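Long-range contacts in ribose-phosphate pyrophosphokinase (Thermus thermophilus, PDB 7PN0), which probably makes phosphoribosyl pyrophosphate by transferring the diphosphate of ATP to ribose 5-phosphate, a precursor step for nucleotide synthesis: residues L47-F58 with S80-F91; L3-R12 with I18-S29. One frame throughout, in Å; residues are numbered along the deposited sequence. Where two conformers were deposited one is given.

Contact 1: residues L47-F58 with S80-F91; sequences LREGDVFIVQSF and SAARVTAVIPYF. With SO4 (sulfate ion), chain E.
Strands 51-55 and 83-88, joined through helix 62-78, form a beta-alpha-beta unit in the parallel sheet of the N-terminal domain; V52 and I54 each give and take a backbone bond, and Q56 N donates to V87 O. On one face of the sheet D51 and R83 form a salt bridge: both leave with CG anti to the backbone N (chi1 -162° for D51, -170° for R83), which lays them alongside each other, and NE of R83 meets OD1 of D51 at 2.8 Å on its syn side and within the guanidinium plane. A water ties OD1 of D51 and O of V52 to OG1 of T85, whose CB sits 3.5 Å from CD2 of F53. V52, I54 and V84 line the opposite face, where CD1 of I54 meets CG1 of V84 at 3.9 Å; just before strand 83-88, CB of A81 presses on CG1 of V52. Beyond the strands, F91 turns its edge to the face of F58, ring planes at 71°. At the other end, CB of S80 lies over one face of the R48 guanidinium, while NE and NH2 of R48 donate to O1 and O3 of a sulfate ion, probably from the crystallisation liquor, each at 3.0 Å; NH2 also bridges to D142 of a second subunit. Shortening R48 to an alanine removes the guanidinium, which would probably cost that aspartate this charged mate and leave the sulfate with fewer donors. Polar side chains thus gather where the strands begin, and with E49 pairing to R83 of the second subunit this end belongs to the subunit interface.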
loop_
_atom_site.group_PDB
_atom_site.type_symbol
_atom_site.label_atom_id
_atom_site.label_comp_id
_atom_site.label_asym_id
_atom_site.label_seq_id
_atom_site.Cartn_x
_atom_site.Cartn_y
_atom_site.Cartn_z
ATOM N N LEU A 47 16.792 -10.556 18.306
ATOM C CA LEU A 47 16.180 -11.559 17.394
ATOM C C LEU A 47 16.485 -11.167 15.950
ATOM O O LEU A 47 15.759 -11.587 15.042
ATOM C CB LEU A 47 14.692 -11.679 17.731
ATOM C CG LEU A 47 13.946 -10.354 17.846
ATOM C CD1 LEU A 47 14.127 -9.573 16.568
ATOM C CD2 LEU A 47 12.451 -10.551 18.141
ATOM N N ARG A 48 17.527 -10.341 15.754
ATOM C CA ARG A 48 17.945 -9.810 14.439
ATOM C C ARG A 48 18.156 -10.956 13.445
ATOM O O ARG A 48 18.864 -11.924 13.787
ATOM C CB ARG A 48 19.226 -8.988 14.592
ATOM C CG ARG A 48 19.585 -8.196 13.347
ATOM C CD ARG A 48 20.762 -7.283 13.580
ATOM N NE ARG A 48 20.420 -6.175 14.474
ATOM C CZ ARG A 48 20.056 -4.976 14.077
ATOM N NH1 ARG A 48 19.918 -4.708 12.787
ATOM N NH2 ARG A 48 19.834 -4.044 14.978
ATOM N N GLU A 49 17.538 -10.849 12.264
ATOM C CA GLU A 49 17.583 -11.823 11.140
ATOM C C GLU A 49 17.061 -13.177 11.613
ATOM O O GLU A 49 17.325 -14.198 10.927
ATOM C CB GLU A 49 18.943 -11.879 10.444
ATOM C CG GLU A 49 19.439 -10.517 10.019
ATOM C CD GLU A 49 18.531 -9.737 9.067
ATOM O OE1 GLU A 49 18.294 -8.475 9.291
ATOM O OE2 GLU A 49 17.915 -10.408 8.218
ATOM N N GLY A 50 16.209 -13.152 12.642
ATOM C CA GLY A 50 15.563 -14.369 13.170
ATOM C C GLY A 50 14.324 -14.725 12.384
ATOM O O GLY A 50 13.732 -13.828 11.763
ATOM N N ASP A 51 13.978 -16.015 12.379
ATOM C CA ASP A 51 12.678 -16.534 11.919
ATOM C C ASP A 51 11.825 -16.656 13.163
ATOM O O ASP A 51 12.048 -17.614 13.980
ATOM C CB ASP A 51 12.892 -17.830 11.145
ATOM C CG ASP A 51 11.741 -18.257 10.271
ATOM O OD1 ASP A 51 10.815 -17.460 10.076
ATOM O OD2 ASP A 51 11.814 -19.403 9.749
ATOM N N VAL A 52 11.027 -15.625 13.401
ATOM C CA VAL A 52 10.400 -15.454 14.717
ATOM C C VAL A 52 8.932 -15.836 14.636
ATOM O O VAL A 52 8.217 -15.476 13.679
ATOM C CB VAL A 52 10.691 -14.106 15.409
ATOM C CG1 VAL A 52 11.822 -13.296 14.888
ATOM C CG2 VAL A 52 9.516 -13.380 16.022
ATOM N N PHE A 53 8.517 -16.606 15.625
ATOM C CA PHE A 53 7.172 -17.191 15.769
ATOM C C PHE A 53 6.627 -16.716 17.111
ATOM O O PHE A 53 7.230 -16.942 18.212
ATOM C CB PHE A 53 7.248 -18.726 15.712
ATOM C CG PHE A 53 7.654 -19.248 14.365
ATOM C CD1 PHE A 53 8.978 -19.253 13.966
ATOM C CD2 PHE A 53 6.689 -19.611 13.432
ATOM C CE1 PHE A 53 9.346 -19.663 12.694
ATOM C CE2 PHE A 53 7.063 -20.037 12.163
ATOM C CZ PHE A 53 8.392 -20.069 11.806
ATOM N N ILE A 54 5.473 -16.085 17.078
ATOM C CA ILE A 54 4.936 -15.483 18.327
ATOM C C ILE A 54 3.625 -16.176 18.577
ATOM O O ILE A 54 2.754 -16.085 17.706
ATOM C CB ILE A 54 4.778 -13.970 18.241
ATOM C CG1 ILE A 54 6.102 -13.266 18.001
ATOM C CG2 ILE A 54 4.025 -13.398 19.426
ATOM C CD1 ILE A 54 5.892 -11.987 17.239
ATOM N N VAL A 55 3.501 -16.831 19.725
ATOM C CA VAL A 55 2.271 -17.592 20.086
ATOM C C VAL A 55 1.296 -16.710 20.884
ATOM O O VAL A 55 1.601 -16.227 22.002
ATOM C CB VAL A 55 2.637 -18.872 20.860
ATOM C CG1 VAL A 55 1.445 -19.745 21.129
ATOM C CG2 VAL A 55 3.698 -19.678 20.126
ATOM N N GLN A 56 0.062 -16.639 20.422
ATOM C CA GLN A 56 -1.024 -15.953 21.184
ATOM C C GLN A 56 -2.369 -16.505 20.751
ATOM O O GLN A 56 -2.647 -16.496 19.543
ATOM C CB GLN A 56 -0.977 -14.446 20.954
ATOM C CG GLN A 56 -1.921 -13.697 21.876
ATOM C CD GLN A 56 -1.250 -13.362 23.183
ATOM O OE1 GLN A 56 -0.809 -14.237 23.937
ATOM N NE2 GLN A 56 -1.125 -12.080 23.439
ATOM N N SER A 57 -3.179 -16.979 21.712
ATOM C CA SER A 57 -4.585 -17.379 21.467
ATOM C C SER A 57 -5.502 -16.244 21.912
ATOM O O SER A 57 -5.139 -15.475 22.833
ATOM C CB SER A 57 -4.933 -18.694 22.122
ATOM O OG SER A 57 -4.366 -19.747 21.386
ATOM N N PHE A 58 -6.675 -16.148 21.277
ATOM C CA PHE A 58 -7.680 -15.099 21.536
ATOM C C PHE A 58 -8.596 -15.566 22.663
ATOM O O PHE A 58 -9.754 -15.889 22.415
ATOM C CB PHE A 58 -8.457 -14.804 20.257
ATOM C CG PHE A 58 -7.733 -13.911 19.297
ATOM C CD1 PHE A 58 -6.547 -14.309 18.700
ATOM C CD2 PHE A 58 -8.207 -12.639 19.026
ATOM C CE1 PHE A 58 -5.834 -13.455 17.873
ATOM C CE2 PHE A 58 -7.505 -11.807 18.158
ATOM C CZ PHE A 58 -6.356 -12.247 17.543
ATOM N N SER A 80 14.291 -5.911 13.712
ATOM C CA SER A 80 15.019 -6.446 12.532
ATOM C C SER A 80 14.991 -7.982 12.478
ATOM O O SER A 80 15.905 -8.576 11.935
ATOM C CB SER A 80 16.447 -5.913 12.463
ATOM O OG SER A 80 16.451 -4.491 12.387
ATOM N N ALA A 81 13.904 -8.599 12.917
ATOM C CA ALA A 81 13.558 -9.981 12.562
ATOM C C ALA A 81 13.576 -10.150 11.033
ATOM O O ALA A 81 13.164 -9.239 10.350
ATOM C CB ALA A 81 12.220 -10.330 13.117
ATOM N N ALA A 82 13.988 -11.309 10.526
ATOM C CA ALA A 82 13.963 -11.620 9.070
ATOM C C ALA A 82 12.520 -11.893 8.675
ATOM O O ALA A 82 12.105 -11.524 7.570
ATOM C CB ALA A 82 14.821 -12.807 8.744
ATOM N N ARG A 83 11.808 -12.623 9.527
ATOM C CA ARG A 83 10.444 -13.082 9.210
ATOM C C ARG A 83 9.706 -13.144 10.532
ATOM O O ARG A 83 10.324 -13.569 11.557
ATOM C CB ARG A 83 10.397 -14.423 8.490
ATOM C CG ARG A 83 8.996 -14.732 7.980
ATOM C CD ARG A 83 8.987 -15.886 7.007
ATOM N NE ARG A 83 9.533 -17.124 7.578
ATOM C CZ ARG A 83 9.601 -18.268 6.901
ATOM N NH1 ARG A 83 10.136 -19.337 7.450
ATOM N NH2 ARG A 83 9.099 -18.343 5.676
ATOM N N VAL A 84 8.441 -12.746 10.507
ATOM C CA VAL A 84 7.559 -12.823 11.704
ATOM C C VAL A 84 6.279 -13.597 11.368
ATOM O O VAL A 84 5.551 -13.198 10.462
ATOM C CB VAL A 84 7.253 -11.423 12.255
ATOM C CG1 VAL A 84 6.289 -11.506 13.420
ATOM C CG2 VAL A 84 8.503 -10.695 12.669
ATOM N N THR A 85 6.046 -14.694 12.093
ATOM C CA THR A 85 4.809 -15.488 11.984
ATOM C C THR A 85 3.972 -15.279 13.243
ATOM O O THR A 85 4.513 -15.514 14.383
ATOM C CB THR A 85 5.137 -16.967 11.786
ATOM O OG1 THR A 85 5.928 -17.124 10.597
ATOM C CG2 THR A 85 3.881 -17.814 11.773
ATOM N N ALA A 86 2.699 -14.945 13.059
ATOM C CA ALA A 86 1.691 -14.945 14.129
ATOM C C ALA A 86 1.222 -16.392 14.269
ATOM O O ALA A 86 0.518 -16.881 13.401
ATOM C CB ALA A 86 0.530 -14.032 13.862
ATOM N N VAL A 87 1.591 -17.024 15.369
ATOM C CA VAL A 87 1.047 -18.355 15.735
ATOM C C VAL A 87 -0.169 -18.112 16.621
ATOM O O VAL A 87 -0.024 -17.680 17.761
ATOM C CB VAL A 87 2.096 -19.256 16.389
ATOM C CG1 VAL A 87 1.488 -20.604 16.679
ATOM C CG2 VAL A 87 3.330 -19.380 15.499
ATOM N N ILE A 88 -1.336 -18.364 16.073
ATOM C CA ILE A 88 -2.636 -18.032 16.707
ATOM C C ILE A 88 -3.372 -19.348 16.794
ATOM O O ILE A 88 -4.145 -19.693 15.903
ATOM C CB ILE A 88 -3.443 -16.998 15.888
ATOM C CG1 ILE A 88 -2.608 -15.747 15.623
ATOM C CG2 ILE A 88 -4.744 -16.700 16.604
ATOM C CD1 ILE A 88 -3.305 -14.745 14.711
ATOM N N PRO A 89 -3.163 -20.120 17.873
ATOM C CA PRO A 89 -3.768 -21.450 17.957
ATOM C C PRO A 89 -5.294 -21.381 17.970
ATOM O O PRO A 89 -5.903 -22.188 17.284
ATOM C CB PRO A 89 -3.188 -22.049 19.245
ATOM C CG PRO A 89 -1.946 -21.276 19.466
ATOM C CD PRO A 89 -2.222 -19.859 18.977
ATOM N N TYR A 90 -5.879 -20.392 18.643
ATOM C CA TYR A 90 -7.338 -20.162 18.622
ATOM C C TYR A 90 -7.627 -18.721 18.191
ATOM O O TYR A 90 -7.341 -17.822 18.935
ATOM C CB TYR A 90 -7.994 -20.427 19.963
ATOM C CG TYR A 90 -9.469 -20.085 20.032
ATOM C CD1 TYR A 90 -10.355 -20.508 19.052
ATOM C CD2 TYR A 90 -9.972 -19.280 21.043
ATOM C CE1 TYR A 90 -11.703 -20.150 19.087
ATOM C CE2 TYR A 90 -11.313 -18.923 21.107
ATOM C CZ TYR A 90 -12.178 -19.351 20.115
ATOM O OH TYR A 90 -13.504 -19.043 20.190
ATOM N N PHE A 91 -8.250 -18.580 17.034
ATOM C CA PHE A 91 -8.610 -17.278 16.440
ATOM C C PHE A 91 -10.115 -17.107 16.650
ATOM O O PHE A 91 -10.891 -17.483 15.768
ATOM C CB PHE A 91 -8.205 -17.205 14.973
ATOM C CG PHE A 91 -8.480 -15.874 14.341
ATOM C CD1 PHE A 91 -8.393 -14.686 15.071
ATOM C CD2 PHE A 91 -8.863 -15.785 13.018
ATOM C CE1 PHE A 91 -8.610 -13.457 14.479
ATOM C CE2 PHE A 91 -9.098 -14.545 12.433
ATOM C CZ PHE A 91 -8.951 -13.386 13.155
HETATM S S SO4 E . 19.995 -5.916 18.272
HETATM O O1 SO4 E . 20.128 -6.946 17.340
HETATM O O2 SO4 E . 20.664 -6.269 19.502
HETATM O O3 SO4 E . 20.596 -4.711 17.781
HETATM O O4 SO4 E . 18.594 -5.700 18.574
HETATM O O HOH W 1 8.484 -16.304 11.051
#

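Contact 2: residues L3-R12 with I18-S29; sequences LLIFSGQSNR and IAEALGLPLGKS
I5 reaches from strand 3-7 to I18 and A19 on helix 12-21, the strand and helix that open the PRTase-like N-terminal domain; the chain then turns back along the strand through L26 and G27. Apolar packing covers most of the contact. In one of its two conformers I5 has CG1 anti to the backbone N (chi1 175°), which turns CD1 toward CG2 of I18, and in the same conformer its CG2 branch rests 3.7 Å from CB of A19. L3 meets L24 at about a right angle, CG to CD1 at 3.7 Å. CD2 of L26 lies by the I5 backbone. L26 also lies against a charged group: its CD1 sits over one face of the R12 guanidinium, 3.4 Å from NH1.

Backbone polarity is met by one direct bond, from G27 N to I5 O at 2.6 Å, with the donor nearly in line with the carbonyl. G27 has no side chain, and the F6 ring passes close by, its CE2 3.6 Å from CA of G27; a beta carbon at this position would collide with the ring.

Water completes the seam on each side of that bond. One molecule accepts from I5 N and donates to P25 O. The other accepts from S7 N, donates to G27 O, and lies 2.6 Å from OG of S29, hydrogen-bonded to that hydroxyl.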
loop_
_atom_site.group_PDB
_atom_site.type_symbol
_atom_site.label_atom_id
_atom_site.label_comp_id
_atom_site.label_asym_id
_atom_site.label_seq_id
_atom_site.Cartn_x
_atom_site.Cartn_y
_atom_site.Cartn_z
ATOM N N LEU A 3 15.842 -19.995 14.312
ATOM C CA LEU A 3 14.430 -20.195 14.668
ATOM C C LEU A 3 14.221 -19.704 16.109
ATOM O O LEU A 3 14.863 -20.207 17.017
ATOM C CB LEU A 3 14.159 -21.689 14.500
ATOM C CG LEU A 3 12.783 -22.178 14.946
ATOM C CD1 LEU A 3 11.670 -21.379 14.301
ATOM C CD2 LEU A 3 12.634 -23.656 14.600
ATOM N N LEU A 4 13.309 -18.776 16.335
ATOM C CA LEU A 4 13.089 -18.134 17.638
ATOM C C LEU A 4 11.599 -18.151 17.958
ATOM O O LEU A 4 10.762 -17.753 17.106
ATOM C CB LEU A 4 13.615 -16.710 17.573
ATOM C CG LEU A 4 15.116 -16.543 17.283
ATOM C CD1 LEU A 4 15.480 -15.067 17.306
ATOM C CD2 LEU A 4 15.965 -17.268 18.325
ATOM N N ILE A 5 11.254 -18.586 19.163
ATOM C CA ILE A 5 9.827 -18.694 19.534
ATOM C C ILE A 5 9.610 -17.855 20.786
ATOM O O ILE A 5 10.491 -17.866 21.676
ATOM C CB ILE A 5 9.379 -20.169 19.621
ATOM C CG1 ILE A 5 7.948 -20.304 20.118
ATOM C CG2 ILE A 5 10.343 -21.058 20.386
ATOM C CD1 ILE A 5 7.283 -21.569 19.631
ATOM N N PHE A 6 8.537 -17.062 20.769
ATOM C CA PHE A 6 8.098 -16.203 21.891
ATOM C C PHE A 6 6.621 -16.420 22.158
ATOM O O PHE A 6 5.920 -16.977 21.304
ATOM C CB PHE A 6 8.368 -14.731 21.580
ATOM C CG PHE A 6 9.799 -14.451 21.202
ATOM C CD1 PHE A 6 10.225 -14.568 19.896
ATOM C CD2 PHE A 6 10.712 -14.040 22.161
ATOM C CE1 PHE A 6 11.554 -14.333 19.565
ATOM C CE2 PHE A 6 12.015 -13.756 21.809
ATOM C CZ PHE A 6 12.445 -13.933 20.528
ATOM N N SER A 7 6.148 -15.915 23.299
ATOM C CA SER A 7 4.763 -16.112 23.777
ATOM C C SER A 7 4.255 -14.772 24.278
ATOM O O SER A 7 5.032 -14.027 24.889
ATOM C CB SER A 7 4.696 -17.177 24.844
ATOM O OG SER A 7 3.371 -17.383 25.330
ATOM N N GLY A 8 2.992 -14.493 24.023
ATOM C CA GLY A 8 2.246 -13.503 24.802
ATOM C C GLY A 8 1.770 -14.125 26.101
ATOM O O GLY A 8 2.304 -15.201 26.458
ATOM N N GLN A 9 0.820 -13.484 26.791
ATOM C CA GLN A 9 0.352 -13.915 28.143
ATOM C C GLN A 9 -0.788 -14.931 28.012
ATOM O O GLN A 9 -1.092 -15.608 29.012
ATOM C CB GLN A 9 -0.091 -12.729 29.005
ATOM C CG GLN A 9 1.002 -11.691 29.194
ATOM C CD GLN A 9 0.657 -10.639 30.220
ATOM O OE1 GLN A 9 1.541 -9.985 30.768
ATOM N NE2 GLN A 9 -0.622 -10.498 30.521
ATOM N N SER A 10 -1.360 -15.101 26.824
ATOM C CA SER A 10 -2.573 -15.928 26.634
ATOM C C SER A 10 -2.302 -17.419 26.954
ATOM O O SER A 10 -3.166 -18.023 27.591
ATOM C CB SER A 10 -3.144 -15.763 25.240
ATOM O OG SER A 10 -2.255 -16.324 24.257
ATOM N N ASN A 11 -1.243 -18.020 26.435
ATOM C CA ASN A 11 -1.040 -19.487 26.515
ATOM C C ASN A 11 0.450 -19.820 26.583
ATOM O O ASN A 11 0.997 -20.524 25.715
ATOM C CB ASN A 11 -1.789 -20.192 25.389
ATOM C CG ASN A 11 -2.043 -21.648 25.718
ATOM O OD1 ASN A 11 -1.487 -22.175 26.687
ATOM N ND2 ASN A 11 -2.866 -22.304 24.917
ATOM N N ARG A 12 1.116 -19.276 27.593
ATOM C CA ARG A 12 2.566 -19.487 27.765
ATOM C C ARG A 12 2.860 -20.985 27.903
ATOM O O ARG A 12 3.799 -21.477 27.316
ATOM C CB ARG A 12 3.064 -18.685 28.967
ATOM C CG ARG A 12 4.567 -18.745 29.137
ATOM C CD ARG A 12 4.996 -17.920 30.329
ATOM N NE ARG A 12 6.379 -18.199 30.688
ATOM C CZ ARG A 12 7.439 -17.659 30.089
ATOM N NH1 ARG A 12 7.285 -16.804 29.086
ATOM N NH2 ARG A 12 8.655 -17.970 30.508
ATOM N N ILE A 18 5.607 -26.101 22.855
ATOM C CA ILE A 18 6.049 -26.006 21.442
ATOM C C ILE A 18 7.577 -25.840 21.395
ATOM O O ILE A 18 8.217 -26.604 20.645
ATOM C CB ILE A 18 5.316 -24.866 20.721
ATOM C CG1 ILE A 18 3.815 -25.166 20.582
ATOM C CG2 ILE A 18 5.999 -24.641 19.390
ATOM C CD1 ILE A 18 2.952 -23.994 20.143
ATOM N N ALA A 19 8.153 -24.862 22.105
ATOM C CA ALA A 19 9.616 -24.627 22.122
ATOM C C ALA A 19 10.354 -25.918 22.536
ATOM O O ALA A 19 11.341 -26.292 21.895
ATOM C CB ALA A 19 9.971 -23.531 23.068
ATOM N N GLU A 20 9.893 -26.538 23.619
ATOM C CA GLU A 20 10.514 -27.765 24.183
ATOM C C GLU A 20 10.480 -28.872 23.129
ATOM O O GLU A 20 11.546 -29.473 22.923
ATOM C CB GLU A 20 9.852 -28.095 25.523
ATOM C CG GLU A 20 10.327 -27.168 26.638
ATOM C CD GLU A 20 9.579 -27.196 27.973
ATOM O OE1 GLU A 20 9.969 -26.410 28.878
ATOM O OE2 GLU A 20 8.613 -28.007 28.130
ATOM N N ALA A 21 9.369 -29.036 22.396
ATOM C CA ALA A 21 9.200 -30.052 21.345
ATOM C C ALA A 21 10.159 -29.729 20.195
ATOM O O ALA A 21 10.585 -30.670 19.547
ATOM C CB ALA A 21 7.772 -30.140 20.876
ATOM N N LEU A 22 10.555 -28.460 20.001
ATOM C CA LEU A 22 11.552 -28.079 18.947
ATOM C C LEU A 22 12.981 -28.252 19.499
ATOM O O LEU A 22 13.896 -28.017 18.758
ATOM C CB LEU A 22 11.314 -26.612 18.539
ATOM C CG LEU A 22 10.020 -26.308 17.776
ATOM C CD1 LEU A 22 9.726 -24.834 17.798
ATOM C CD2 LEU A 22 10.108 -26.797 16.357
ATOM N N GLY A 23 13.162 -28.535 20.793
ATOM C CA GLY A 23 14.478 -28.590 21.455
ATOM C C GLY A 23 15.065 -27.203 21.643
ATOM O O GLY A 23 16.310 -27.079 21.671
ATOM N N LEU A 24 14.210 -26.188 21.795
ATOM C CA LEU A 24 14.626 -24.761 21.836
ATOM C C LEU A 24 14.117 -24.149 23.121
ATOM O O LEU A 24 13.128 -24.595 23.666
ATOM C CB LEU A 24 14.036 -24.023 20.633
ATOM C CG LEU A 24 14.610 -24.406 19.284
ATOM C CD1 LEU A 24 13.912 -23.631 18.158
ATOM C CD2 LEU A 24 16.098 -24.149 19.251
ATOM N N PRO A 25 14.769 -23.110 23.658
ATOM C CA PRO A 25 14.219 -22.411 24.805
ATOM C C PRO A 25 13.080 -21.503 24.318
ATOM O O PRO A 25 13.032 -21.170 23.145
ATOM C CB PRO A 25 15.463 -21.655 25.307
ATOM C CG PRO A 25 16.188 -21.311 24.031
ATOM C CD PRO A 25 16.044 -22.559 23.196
ATOM N N LEU A 26 12.141 -21.176 25.189
ATOM C CA LEU A 26 11.159 -20.105 24.910
ATOM C C LEU A 26 11.878 -18.766 25.007
ATOM O O LEU A 26 12.511 -18.470 26.067
ATOM C CB LEU A 26 10.016 -20.188 25.920
ATOM C CG LEU A 26 8.612 -19.746 25.489
ATOM C CD1 LEU A 26 8.084 -18.656 26.373
ATOM C CD2 LEU A 26 8.435 -19.432 24.027
ATOM N N GLY A 27 11.889 -18.006 23.918
ATOM C CA GLY A 27 12.527 -16.687 23.888
ATOM C C GLY A 27 12.062 -15.806 25.032
ATOM O O GLY A 27 10.920 -15.945 25.470
ATOM N N LYS A 28 12.925 -14.914 25.521
ATOM C CA LYS A 28 12.619 -14.039 26.673
ATOM C C LYS A 28 11.968 -12.750 26.161
ATOM O O LYS A 28 12.610 -11.986 25.390
ATOM C CB LYS A 28 13.880 -13.757 27.507
ATOM C CG LYS A 28 14.363 -14.948 28.328
ATOM C CD LYS A 28 15.754 -14.755 28.967
ATOM C CE LYS A 28 16.861 -15.604 28.346
ATOM N NZ LYS A 28 17.400 -15.025 27.079
ATOM N N SER A 29 10.733 -12.500 26.560
ATOM C CA SER A 29 10.078 -11.195 26.279
ATOM C C SER A 29 9.256 -10.784 27.482
ATOM O O SER A 29 8.699 -11.692 28.136
ATOM C CB SER A 29 9.213 -11.258 25.051
ATOM O OG SER A 29 8.273 -12.309 25.160
HETATM O O HOH W 2 13.436 -19.499 20.955
HETATM O O HOH W 3 8.307 -14.924 25.104
#

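The two contacts illustrate how neighbouring strands of a parallel sheet can come in chain order: contact 2 closes before contact 1 opens, and their centres lie 10 Å apart within the N-terminal domain. Strands 3-7 and 51-55 are neighbours, so the sheet runs on from contact 2 into contact 1 through backbone bonds such as those of L4 and F6 with F53. CD1 of L3 packs against the F53 ring, and OG of S10 probably hydrogen-bonds to OE1 of Q56 and N of S57, tying together the loops that follow the two strands. Helix 287-299 touches residues of both contacts. Only contact 1 reaches other subunits of the hexameric assembly.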